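Diol-dehydratase (Roseburia inulinivorans, PDB 5I2A) probably dehydrates 1,2-propanediol, as a B12-independent diol dehydratase of the glycyl radical enzyme family. Local coordinates at residues Pro48-Lys53 with Met204-Ser209. Numbering follows the deposited sequence.
Sequences PVVMRK and MCFLES
Val50 and Met51, in the first turn of helix 49-63, lie against Cys205 and Ser209 of helix 200-233, the two short helical segments running almost parallel, 5° apart, with axes 8.8 Å from each other at closest approach. Small side chains, Cys205 and Ser209, face helix 49-63, consistent with the close approach of the backbones; Met51 CA and Ser209 CA are 5.4 Å apart. Cys205 SG, anti to its own backbone N (chi1 -171°), touches carbon atoms of three residues: Pro48 CG at 3.7 Å, Val50 CG1 and Met51 CB. Pro48 is the N-cap residue of its helix, and Pro48 and Cys205 also pack on Tyr140 of the second subunit. The two methyls of Val50 divide the work. CG1 touches both Cys205 SG and Ser209 OG, whereas CG2 meets the edge of the Phe206 ring near its plane, 4.0 Å from CD1. The Met51 chain is bent at chi2 and chi3, and its methyl CE comes to 3.5 Å from Ser209 OG and also touches Glu208 CB. Ser209 OG turns back on its own helix and donates to Cys205 O at 2.8 Å, from above the carbonyl plane, while Ser209 N reaches the same oxygen from the opposite face. The hydroxyl therefore has a partner although it sits close to Val50 O (3.3 Å) and Met51 CA. An alanine at Ser209 would probably leave Cys205 O with the backbone N-H alone of these two donors and open a small gap beside Met51 CE and Val50 CG1. Pro525 covers Val50 and Ser209 from helix 525-529. The arrangement is a close parallel helix-helix packing, joining two helices distant in sequence within the pyruvate formate lyase-like region, beside the subunit interface.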
loop_
_atom_site.group_PDB
_atom_site.type_symbol
_atom_site.label_atom_id
_atom_site.label_comp_id
_atom_site.label_asym_id
_atom_site.label_seq_id
_atom_site.Cartn_x
_atom_site.Cartn_y
_atom_site.Cartn_z
ATOM N N PRO A 48 9.730 0.519 -5.119
ATOM C CA PRO A 48 8.819 0.122 -4.040
ATOM C C PRO A 48 9.377 0.522 -2.679
ATOM O O PRO A 48 10.596 0.485 -2.484
ATOM C CB PRO A 48 8.752 -1.404 -4.169
ATOM C CG PRO A 48 9.233 -1.702 -5.552
ATOM C CD PRO A 48 10.244 -0.653 -5.850
ATOM N N VAL A 49 8.486 0.885 -1.766
ATOM C CA VAL A 49 8.859 1.367 -0.444
ATOM C C VAL A 49 9.868 0.458 0.264
ATOM O O VAL A 49 10.873 0.927 0.780
ATOM C CB VAL A 49 7.627 1.506 0.473
ATOM C CG1 VAL A 49 8.047 2.097 1.799
ATOM C CG2 VAL A 49 6.567 2.382 -0.179
ATOM N N VAL A 50 9.599 -0.840 0.286
ATOM C CA VAL A 50 10.428 -1.714 1.085
ATOM C C VAL A 50 11.843 -1.804 0.489
ATOM O O VAL A 50 12.815 -1.968 1.222
ATOM C CB VAL A 50 9.793 -3.118 1.250
ATOM C CG1 VAL A 50 9.830 -3.922 -0.052
ATOM C CG2 VAL A 50 10.496 -3.872 2.361
ATOM N N MET A 51 11.956 -1.674 -0.833
ATOM C CA MET A 51 13.265 -1.664 -1.482
ATOM C C MET A 51 13.988 -0.366 -1.132
ATOM O O MET A 51 15.195 -0.360 -0.877
ATOM C CB MET A 51 13.137 -1.818 -3.002
ATOM C CG MET A 51 14.476 -1.749 -3.745
ATOM S SD MET A 51 15.699 -2.955 -3.172
ATOM C CE MET A 51 14.853 -4.503 -3.522
ATOM N N ARG A 52 13.245 0.730 -1.084
ATOM C CA ARG A 52 13.845 1.998 -0.697
ATOM C C ARG A 52 14.367 1.942 0.744
ATOM O O ARG A 52 15.426 2.507 1.027
ATOM C CB ARG A 52 12.852 3.144 -0.863
ATOM C CG ARG A 52 12.354 3.310 -2.316
ATOM C CD ARG A 52 11.443 4.518 -2.454
ATOM N NE ARG A 52 12.172 5.780 -2.385
ATOM C CZ ARG A 52 11.597 6.960 -2.175
ATOM N NH1 ARG A 52 10.288 7.042 -1.987
ATOM N NH2 ARG A 52 12.330 8.063 -2.142
ATOM N N LYS A 53 13.647 1.256 1.637
ATOM C CA LYS A 53 14.088 1.131 3.043
ATOM C C LYS A 53 15.380 0.311 3.133
ATOM O O LYS A 53 16.282 0.645 3.898
ATOM C CB LYS A 53 13.015 0.468 3.927
ATOM C CG LYS A 53 11.674 1.180 4.012
ATOM C CD LYS A 53 11.749 2.447 4.800
ATOM C CE LYS A 53 12.020 2.140 6.270
ATOM N NZ LYS A 53 12.325 3.381 6.988
ATOM N N MET A 204 8.860 -11.053 -3.886
ATOM C CA MET A 204 10.255 -11.088 -4.309
ATOM C C MET A 204 10.948 -9.778 -3.989
ATOM O O MET A 204 12.105 -9.789 -3.621
ATOM C CB MET A 204 10.378 -11.405 -5.799
ATOM C CG MET A 204 10.104 -12.872 -6.135
ATOM S SD MET A 204 11.342 -13.983 -5.397
ATOM C CE MET A 204 12.818 -13.151 -5.935
ATOM N N CYS A 205 10.244 -8.651 -4.105
ATOM C CA CYS A 205 10.846 -7.384 -3.699
ATOM C C CYS A 205 11.244 -7.419 -2.205
ATOM O O CYS A 205 12.324 -6.977 -1.837
ATOM C CB CYS A 205 9.903 -6.211 -3.963
ATOM S SG CYS A 205 10.663 -4.576 -3.727
ATOM N N PHE A 206 10.358 -7.929 -1.357
ATOM C CA PHE A 206 10.628 -8.021 0.080
ATOM C C PHE A 206 11.819 -8.942 0.352
ATOM O O PHE A 206 12.714 -8.592 1.112
ATOM C CB PHE A 206 9.389 -8.515 0.830
ATOM C CG PHE A 206 9.625 -8.781 2.283
ATOM C CD1 PHE A 206 9.849 -7.741 3.170
ATOM C CD2 PHE A 206 9.629 -10.081 2.768
ATOM C CE1 PHE A 206 10.076 -7.994 4.517
ATOM C CE2 PHE A 206 9.846 -10.337 4.112
ATOM C CZ PHE A 206 10.076 -9.292 4.986
ATOM N N LEU A 207 11.831 -10.109 -0.289
ATOM C CA LEU A 207 12.939 -11.050 -0.129
ATOM C C LEU A 207 14.267 -10.439 -0.618
ATOM O O LEU A 207 15.282 -10.594 0.044
ATOM C CB LEU A 207 12.642 -12.374 -0.851
ATOM C CG LEU A 207 11.448 -13.177 -0.295
ATOM C CD1 LEU A 207 11.204 -14.474 -1.052
ATOM C CD2 LEU A 207 11.629 -13.474 1.195
ATOM N N GLU A 208 14.265 -9.732 -1.749
ATOM C CA GLU A 208 15.495 -9.087 -2.221
ATOM C C GLU A 208 15.951 -8.025 -1.237
ATOM O O GLU A 208 17.144 -7.844 -1.025
ATOM C CB GLU A 208 15.318 -8.436 -3.594
ATOM C CG GLU A 208 14.888 -9.371 -4.705
ATOM C CD GLU A 208 16.039 -10.111 -5.350
ATOM O OE1 GLU A 208 17.169 -10.080 -4.805
ATOM O OE2 GLU A 208 15.806 -10.719 -6.421
ATOM N N SER A 209 14.987 -7.313 -0.659
ATOM C CA SER A 209 15.266 -6.295 0.349
ATOM C C SER A 209 15.964 -6.877 1.578
ATOM O O SER A 209 16.830 -6.238 2.164
ATOM C CB SER A 209 13.975 -5.603 0.786
ATOM O OG SER A 209 13.431 -4.869 -0.291
#